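Local coordinates for protein lovastatin nonaketide synthase, polyketide synthase component (Aspergillus terreus, PDB 7CPX) that builds the nonaketide backbone of lovastatin by repeated malonyl-CoA condensation, methylation and reduction on a carrier-bound chain, working together with its partner lovC, at residues G122-Y128 against D169-M175; A1434-Q1438 against W1806-L1810; L2021-P2026 against R2047-L2052. The protein carries 2 engineered substitutions. One frame throughout, in Å; residues are numbered along the deposited sequence.

Three contacts sample this homodimeric megasynthase in chain order, without touching. Contact 1 is in the ketosynthase, contact 2 joins the end of helix 1420-1436, next to the methyltransferase sheet, to a strand of a different mixed sheet, and contact 3 packs two helices on one side of a five-stranded parallel sheet. Centre to centre, contacts 1 and 2 are 105 Å apart, on opposite sides of the chain's centre; contacts 1 and 3 are 83 Å apart, contacts 2 and 3 76 Å. All three lie away from the predicted catalytic residues and the NADP pocket. Contacts 1 and 3 also meet the second subunit, whereas contact 2 touches no other chain.

Contact 1 (G122-Y128 against D169-M175); sequences GTSTAVY and DWHGPSM
Gly-172 sits so tightly against 122-128 that a beta carbon would fall 2.3 Å from Thr-125 O; its CA is 3.8 Å from Ala-126 CA. The segments run parallel, pairing Val-127 with Ser-174 (CA-CA 4.3 Å) and Tyr-128 with Met-175 (4.7 Å). Backbone hydrogen bonds lead in through the loops: Gly-122 N to Asp-169 O 2.6 Å, His-171 N to Thr-123 O 2.8 Å, a weak Gly-172 N to Thr-125 O 2.8 Å, then a very short Val-127 N to Pro-173 O 2.4 Å. Trp-170 (chi1 m) takes Thr-125 CG2 over its six-membered ring, 3.6 Å from the centroid, a CH-pi contact, with Val-127 CG2 at the ring edge, 3.3 Å from CE3. On the face bearing Tyr-128 and Met-175, Met-175 SD lies 3.4 Å from Tyr-128 CE2, a Met-aromatic contact. Helix 159-168 covers the Val-127 side and helix 183-196 the Tyr-128 side, while His-171 meets Gly-279 of the second subunit. This is a parallel strand pair in the helix-flanked thiolase fold of the ketosynthase.

Contact 2 (A1434-Q1438 against W1806-L1810); sequences AHRYQ and WIPRL
Arg-1809 reaches from a strand to the carbonyls of the last helical residues of a helix: NE donates to His-1435 O at 2.3 Å and NH2 to Arg-1436 O at 2.4 Å. Both hydrogen bonds are modelled very short, and His-1435 O is the less surely placed acceptor. The helix, 1420-1436, immediately precedes strand 1440-1445 of the Rossmann-like methyltransferase sheet; the strand, 1804-1811, belongs to a different mixed sheet, where it pairs with 1275-1280 and 1797-1801. The contact therefore joins two alpha/beta sheets across 367 intervening residues. A third bond runs the opposite way, His-1435 NE2 (chi1 t, chi2 93°) to Ile-1807 O at 3.1 Å, so helix and strand each give a donor side chain to the other's backbone. Within 1434-1438, Gln-1438 NE2 makes a very short hydrogen bond to Ala-1434 O, 2.5 Å.

Segment 1434-1438 is helical through Arg-1436, and Tyr-1437 (phi/psi -105/110) is the first residue to leave helical geometry; 1806-1810 is fully extended. The backbones stay well apart, CA to CA 7.2 Å for both His-1435 with Arg-1809 and Arg-1436 with Ile-1807. Arg-1809 leaves its CA toward the helix with chi1 m, chi2 near -129° and chi3 t, its guanidinium offering its edge to the two carbonyls. Arg-1436 turns its CA-to-CB bond away and makes a salt bridge with Glu-1795, although its NE is only 4.5 Å from Arg-1809 NH2.

Gln-1438 CG touches Arg-1809 CD at 3.3 Å. Arg-1809 CG makes a CH-pi contact over the face of the His-1435 imidazole, 3.9 Å from its centroid and 26° off the ring normal.

Contact 3 (L2021-P2026 against R2047-L2052); sequences LRRVLP and RMMKVL
Both segments are the last turns of helices running out into loop: 2021-2024 is helical and Leu-2025 (phi/psi -63/135) breaks away, while 2047-2051 is helical and Leu-2052 (-69/-179) does the same. Each end keeps an i to i-4 bond, Leu-2025 N to Leu-2021 O at 2.6 Å and Leu-2052 N to Met-2048 O at 2.7 Å. The backbones come nearest at Arg-2022 and Val-2051, CA to CA 5.6 Å.

Val-2051 points toward the other helix and is the most covered residue of the contact (82 Å²): its CG2 is 4.0 Å from Leu-2021 CB and 3.6 Å from Leu-2025 CD1, its CG1 3.5 Å from Arg-2022 CG. These two helices flank strand 2031-2034 in sequence, in a five-stranded parallel sheet of order 3-2-1-4-5 that resembles a Rossmann fold. Both cover the same side of that sheet, for Leu-2025 and Met-2048 each touch Leu-1966 of strand 1964-1968.

Leu-2021 and Leu-2025, both with chi1 m and chi2 t, project toward the partner helix. Leu-2021 CD1 meets Arg-2047 CB at 3.6 Å; Leu-2025 CD1 meets Met-2048 CG at 3.8 Å and Leu-2052 CD2 at 4.0 Å. The Arg-2022 guanidinium lies with one face over Val-2051 CG1 and forms a salt bridge with Asp-2018, while Arg-2023 salt-bridges Glu-2203 and Glu-1106 of the second subunit.

Contact 1 (G122-Y128 against D169-M175)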
# COMPACT_ATOMS: atom_id res chain seq x y z
N GLY A 122 -29.83 -42.10 5.56
CA GLY A 122 -29.74 -43.06 4.49
C GLY A 122 -30.93 -43.10 3.56
O GLY A 122 -30.91 -43.86 2.58
N THR A 123 -31.97 -42.31 3.82
CA THR A 123 -33.15 -42.32 2.97
C THR A 123 -32.92 -41.46 1.73
O THR A 123 -31.86 -40.86 1.54
CB THR A 123 -34.37 -41.83 3.74
OG1 THR A 123 -35.56 -42.18 3.03
CG2 THR A 123 -34.32 -40.32 3.90
N SER A 124 -33.94 -41.40 0.87
CA SER A 124 -33.87 -40.68 -0.38
C SER A 124 -34.36 -39.24 -0.26
O SER A 124 -34.86 -38.67 -1.24
CB SER A 124 -34.68 -41.40 -1.45
OG SER A 124 -34.61 -40.72 -2.69
N THR A 125 -34.24 -38.64 0.93
CA THR A 125 -34.69 -37.28 1.12
C THR A 125 -33.93 -36.33 0.21
O THR A 125 -32.71 -36.43 0.07
CB THR A 125 -34.52 -36.86 2.58
OG1 THR A 125 -35.43 -37.59 3.40
CG2 THR A 125 -34.78 -35.38 2.74
N ALA A 126 -34.65 -35.40 -0.41
CA ALA A 126 -34.07 -34.42 -1.31
C ALA A 126 -33.80 -33.13 -0.56
O ALA A 126 -34.30 -32.89 0.54
CB ALA A 126 -35.00 -34.16 -2.49
N VAL A 127 -32.99 -32.27 -1.17
CA VAL A 127 -32.69 -30.95 -0.64
C VAL A 127 -32.66 -29.96 -1.78
O VAL A 127 -32.08 -30.24 -2.84
CB VAL A 127 -31.35 -30.93 0.13
CG1 VAL A 127 -31.05 -29.53 0.61
CG2 VAL A 127 -31.42 -31.88 1.30
N TYR A 128 -33.28 -28.80 -1.58
CA TYR A 128 -33.33 -27.75 -2.59
C TYR A 128 -33.16 -26.43 -1.84
O TYR A 128 -34.08 -25.98 -1.14
CB TYR A 128 -34.63 -27.78 -3.37
CG TYR A 128 -34.82 -29.05 -4.18
CD1 TYR A 128 -35.31 -30.20 -3.59
CD2 TYR A 128 -34.52 -29.08 -5.53
CE1 TYR A 128 -35.48 -31.35 -4.33
CE2 TYR A 128 -34.69 -30.23 -6.27
CZ TYR A 128 -35.18 -31.36 -5.67
OH TYR A 128 -35.34 -32.50 -6.41
N ASP A 169 -27.07 -37.84 5.82
CA ASP A 169 -26.95 -39.09 5.08
C ASP A 169 -28.12 -39.27 4.12
O ASP A 169 -28.65 -40.37 3.95
CB ASP A 169 -26.84 -40.28 6.04
CG ASP A 169 -26.46 -41.57 5.33
OD1 ASP A 169 -26.37 -41.57 4.09
OD2 ASP A 169 -26.26 -42.59 6.03
N TRP A 170 -28.54 -38.18 3.50
CA TRP A 170 -29.62 -38.21 2.53
C TRP A 170 -29.09 -38.51 1.14
O TRP A 170 -27.96 -38.15 0.80
CB TRP A 170 -30.38 -36.89 2.53
CG TRP A 170 -31.12 -36.63 3.81
CD1 TRP A 170 -31.44 -37.53 4.77
CD2 TRP A 170 -31.61 -35.37 4.26
NE1 TRP A 170 -32.11 -36.92 5.79
CE2 TRP A 170 -32.23 -35.59 5.51
CE3 TRP A 170 -31.60 -34.07 3.74
CZ2 TRP A 170 -32.83 -34.57 6.24
CZ3 TRP A 170 -32.19 -33.06 4.47
CH2 TRP A 170 -32.79 -33.31 5.70
N HIS A 171 -29.92 -39.16 0.33
CA HIS A 171 -29.54 -39.56 -1.01
C HIS A 171 -30.40 -38.93 -2.10
O HIS A 171 -30.18 -39.21 -3.28
CB HIS A 171 -29.60 -41.09 -1.14
CG HIS A 171 -28.67 -41.81 -0.23
ND1 HIS A 171 -27.49 -41.25 0.23
CD2 HIS A 171 -28.74 -43.04 0.33
CE1 HIS A 171 -26.88 -42.11 1.02
NE2 HIS A 171 -27.61 -43.21 1.10
N GLY A 172 -31.35 -38.08 -1.74
CA GLY A 172 -32.16 -37.41 -2.72
C GLY A 172 -31.42 -36.26 -3.36
O GLY A 172 -30.30 -35.90 -2.98
N PRO A 173 -32.06 -35.65 -4.36
CA PRO A 173 -31.43 -34.51 -5.03
C PRO A 173 -31.11 -33.40 -4.04
O PRO A 173 -31.88 -33.13 -3.11
CB PRO A 173 -32.49 -34.07 -6.05
CG PRO A 173 -33.30 -35.29 -6.30
CD PRO A 173 -33.31 -36.06 -5.01
N SER A 174 -29.97 -32.75 -4.26
CA SER A 174 -29.44 -31.73 -3.35
C SER A 174 -29.15 -30.45 -4.10
O SER A 174 -28.06 -29.86 -3.99
CB SER A 174 -28.19 -32.24 -2.65
OG SER A 174 -28.49 -33.33 -1.79
N MET A 175 -30.11 -29.99 -4.89
CA MET A 175 -29.93 -28.76 -5.64
C MET A 175 -29.70 -27.58 -4.70
O MET A 175 -30.27 -27.52 -3.61
CB MET A 175 -31.16 -28.47 -6.51
CG MET A 175 -31.36 -29.40 -7.68
SD MET A 175 -31.57 -31.12 -7.20
CE MET A 175 -32.45 -31.76 -8.62

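Contact 2 (A1434-Q1438 against W1806-L1810)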
# COMPACT_ATOMS: atom_id res chain seq x y z
N ALA A 1434 8.89 45.34 -50.23
CA ALA A 1434 7.99 44.83 -49.20
C ALA A 1434 7.93 45.77 -48.01
O ALA A 1434 6.90 45.85 -47.33
CB ALA A 1434 8.44 43.44 -48.75
N HIS A 1435 9.02 46.49 -47.73
CA HIS A 1435 8.97 47.51 -46.69
C HIS A 1435 8.02 48.63 -47.09
O HIS A 1435 7.12 48.99 -46.33
CB HIS A 1435 10.38 48.07 -46.45
CG HIS A 1435 10.39 49.38 -45.73
ND1 HIS A 1435 10.50 49.48 -44.36
CD2 HIS A 1435 10.29 50.65 -46.20
CE1 HIS A 1435 10.47 50.76 -44.02
NE2 HIS A 1435 10.35 51.48 -45.11
N ARG A 1436 8.21 49.19 -48.29
CA ARG A 1436 7.35 50.28 -48.71
C ARG A 1436 5.91 49.81 -48.90
O ARG A 1436 4.97 50.47 -48.42
CB ARG A 1436 7.88 50.90 -50.00
CG ARG A 1436 7.11 52.13 -50.44
CD ARG A 1436 6.03 51.78 -51.44
NE ARG A 1436 4.80 52.53 -51.22
CZ ARG A 1436 4.54 53.72 -51.75
NH1 ARG A 1436 5.42 54.34 -52.52
NH2 ARG A 1436 3.37 54.30 -51.51
N TYR A 1437 5.71 48.69 -49.58
CA TYR A 1437 4.40 48.05 -49.69
C TYR A 1437 4.41 46.84 -48.77
O TYR A 1437 5.09 45.85 -49.05
CB TYR A 1437 4.10 47.62 -51.13
CG TYR A 1437 4.37 48.67 -52.18
CD1 TYR A 1437 3.45 49.67 -52.45
CD2 TYR A 1437 5.53 48.64 -52.94
CE1 TYR A 1437 3.69 50.63 -53.42
CE2 TYR A 1437 5.78 49.59 -53.91
CZ TYR A 1437 4.85 50.58 -54.15
OH TYR A 1437 5.10 51.52 -55.12
N GLN A 1438 3.66 46.91 -47.69
CA GLN A 1438 3.56 45.81 -46.75
C GLN A 1438 2.37 44.93 -47.08
O GLN A 1438 1.47 45.31 -47.83
CB GLN A 1438 3.44 46.32 -45.32
CG GLN A 1438 4.64 47.12 -44.84
CD GLN A 1438 5.67 46.27 -44.14
OE1 GLN A 1438 5.78 46.28 -42.91
NE2 GLN A 1438 6.44 45.51 -44.91
N TRP A 1806 11.89 58.60 -47.57
CA TRP A 1806 11.86 57.39 -46.77
C TRP A 1806 10.56 57.36 -45.98
O TRP A 1806 9.89 58.38 -45.80
CB TRP A 1806 13.06 57.31 -45.82
CG TRP A 1806 14.39 57.55 -46.46
CD1 TRP A 1806 14.87 58.73 -46.93
CD2 TRP A 1806 15.42 56.58 -46.69
NE1 TRP A 1806 16.13 58.56 -47.44
CE2 TRP A 1806 16.49 57.25 -47.30
CE3 TRP A 1806 15.54 55.21 -46.43
CZ2 TRP A 1806 17.67 56.60 -47.67
CZ3 TRP A 1806 16.70 54.57 -46.80
CH2 TRP A 1806 17.75 55.26 -47.41
N ILE A 1807 10.22 56.17 -45.49
CA ILE A 1807 9.02 55.97 -44.69
C ILE A 1807 9.34 55.05 -43.53
O ILE A 1807 10.19 54.15 -43.63
CB ILE A 1807 7.87 55.37 -45.54
CG1 ILE A 1807 6.91 56.49 -45.97
CG2 ILE A 1807 7.12 54.27 -44.78
CD1 ILE A 1807 5.70 56.02 -46.75
N PRO A 1808 8.67 55.26 -42.40
CA PRO A 1808 8.81 54.34 -41.27
C PRO A 1808 7.73 53.27 -41.26
O PRO A 1808 6.58 53.50 -41.63
CB PRO A 1808 8.64 55.28 -40.07
CG PRO A 1808 7.62 56.26 -40.55
CD PRO A 1808 7.81 56.40 -42.05
N ARG A 1809 8.14 52.08 -40.83
CA ARG A 1809 7.21 50.97 -40.66
C ARG A 1809 7.54 50.25 -39.37
O ARG A 1809 8.71 50.04 -39.04
CB ARG A 1809 7.27 50.01 -41.85
CG ARG A 1809 7.02 50.68 -43.18
CD ARG A 1809 5.96 49.97 -43.98
NE ARG A 1809 5.76 50.59 -45.29
CZ ARG A 1809 5.09 51.72 -45.48
NH1 ARG A 1809 4.55 52.38 -44.47
NH2 ARG A 1809 4.97 52.19 -46.71
N LEU A 1810 6.50 49.87 -38.63
CA LEU A 1810 6.68 49.24 -37.33
C LEU A 1810 6.95 47.76 -37.52
O LEU A 1810 6.08 47.02 -37.98
CB LEU A 1810 5.44 49.46 -36.46
CG LEU A 1810 4.90 50.89 -36.49
CD1 LEU A 1810 3.73 51.04 -35.55
CD2 LEU A 1810 6.00 51.88 -36.15

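Contact 3 (L2021-P2026 against R2047-L2052)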
# COMPACT_ATOMS: atom_id res chain seq x y z
N LEU A 2021 37.30 3.80 9.46
CA LEU A 2021 37.77 5.18 9.44
C LEU A 2021 38.51 5.53 10.72
O LEU A 2021 39.56 6.17 10.68
CB LEU A 2021 36.58 6.12 9.22
CG LEU A 2021 35.82 5.91 7.91
CD1 LEU A 2021 34.55 6.73 7.89
CD2 LEU A 2021 36.70 6.25 6.72
N ARG A 2022 37.97 5.11 11.87
CA ARG A 2022 38.68 5.30 13.12
C ARG A 2022 40.05 4.65 13.07
O ARG A 2022 41.05 5.21 13.54
CB ARG A 2022 37.87 4.74 14.29
CG ARG A 2022 36.67 5.58 14.69
CD ARG A 2022 35.96 4.99 15.90
NE ARG A 2022 34.90 5.87 16.38
CZ ARG A 2022 33.65 5.86 15.94
NH1 ARG A 2022 33.26 5.03 14.98
NH2 ARG A 2022 32.77 6.71 16.46
N ARG A 2023 40.12 3.45 12.50
CA ARG A 2023 41.39 2.74 12.42
C ARG A 2023 42.41 3.48 11.56
O ARG A 2023 43.59 3.58 11.93
CB ARG A 2023 41.18 1.33 11.88
CG ARG A 2023 42.42 0.46 11.89
CD ARG A 2023 42.16 -0.92 11.33
NE ARG A 2023 41.95 -0.90 9.88
CZ ARG A 2023 42.93 -0.82 8.99
NH1 ARG A 2023 44.20 -0.73 9.36
NH2 ARG A 2023 42.63 -0.83 7.70
N VAL A 2024 41.97 4.02 10.43
CA VAL A 2024 42.89 4.58 9.44
C VAL A 2024 43.00 6.09 9.55
O VAL A 2024 44.10 6.64 9.45
CB VAL A 2024 42.45 4.17 8.01
CG1 VAL A 2024 42.34 2.66 7.91
CG2 VAL A 2024 41.13 4.83 7.64
N LEU A 2025 41.89 6.79 9.76
CA LEU A 2025 41.94 8.25 9.75
C LEU A 2025 42.82 8.75 10.89
O LEU A 2025 42.71 8.27 12.02
CB LEU A 2025 40.54 8.84 9.89
CG LEU A 2025 39.53 8.56 8.77
CD1 LEU A 2025 38.30 9.42 8.95
CD2 LEU A 2025 40.15 8.80 7.40
N PRO A 2026 43.71 9.71 10.63
CA PRO A 2026 44.51 10.28 11.73
C PRO A 2026 43.63 11.00 12.73
O PRO A 2026 42.62 11.61 12.38
CB PRO A 2026 45.46 11.25 11.01
CG PRO A 2026 44.76 11.60 9.75
CD PRO A 2026 44.00 10.37 9.35
N ARG A 2047 30.15 9.83 8.27
CA ARG A 2047 30.83 8.93 9.18
C ARG A 2047 32.12 9.55 9.71
O ARG A 2047 32.48 9.35 10.87
CB ARG A 2047 31.11 7.60 8.49
CG ARG A 2047 29.98 6.60 8.61
CD ARG A 2047 30.01 5.57 7.51
NE ARG A 2047 29.39 6.06 6.29
CZ ARG A 2047 29.21 5.33 5.20
NH1 ARG A 2047 29.64 4.08 5.13
NH2 ARG A 2047 28.59 5.86 4.15
N MET A 2048 32.82 10.31 8.86
CA MET A 2048 34.02 10.98 9.33
C MET A 2048 33.70 11.91 10.50
O MET A 2048 34.43 11.95 11.50
CB MET A 2048 34.68 11.76 8.19
CG MET A 2048 35.31 10.89 7.12
SD MET A 2048 36.24 11.85 5.92
CE MET A 2048 37.14 10.56 5.07
N MET A 2049 32.60 12.66 10.39
CA MET A 2049 32.20 13.54 11.48
C MET A 2049 31.97 12.78 12.78
O MET A 2049 32.04 13.37 13.86
CB MET A 2049 30.95 14.32 11.10
CG MET A 2049 31.13 15.26 9.92
SD MET A 2049 32.14 16.71 10.30
CE MET A 2049 33.79 16.10 10.00
N LYS A 2050 31.68 11.47 12.69
CA LYS A 2050 31.51 10.67 13.89
C LYS A 2050 32.85 10.20 14.46
O LYS A 2050 32.96 10.01 15.68
CB LYS A 2050 30.63 9.46 13.60
CG LYS A 2050 29.19 9.81 13.26
CD LYS A 2050 28.34 8.56 13.13
CE LYS A 2050 26.89 8.89 12.85
NZ LYS A 2050 26.04 7.67 12.78
N VAL A 2051 33.86 10.02 13.61
CA VAL A 2051 35.13 9.46 14.07
C VAL A 2051 36.14 10.56 14.35
O VAL A 2051 36.98 10.43 15.25
CB VAL A 2051 35.66 8.46 13.03
CG1 VAL A 2051 34.59 7.46 12.65
CG2 VAL A 2051 36.19 9.18 11.81
N LEU A 2052 36.10 11.65 13.59
CA LEU A 2052 37.05 12.73 13.76
C LEU A 2052 36.81 13.44 15.09
O LEU A 2052 35.92 13.09 15.87
CB LEU A 2052 36.97 13.71 12.59
CG LEU A 2052 37.35 13.13 11.22
CD1 LEU A 2052 37.14 14.16 10.13
CD2 LEU A 2052 38.79 12.64 11.22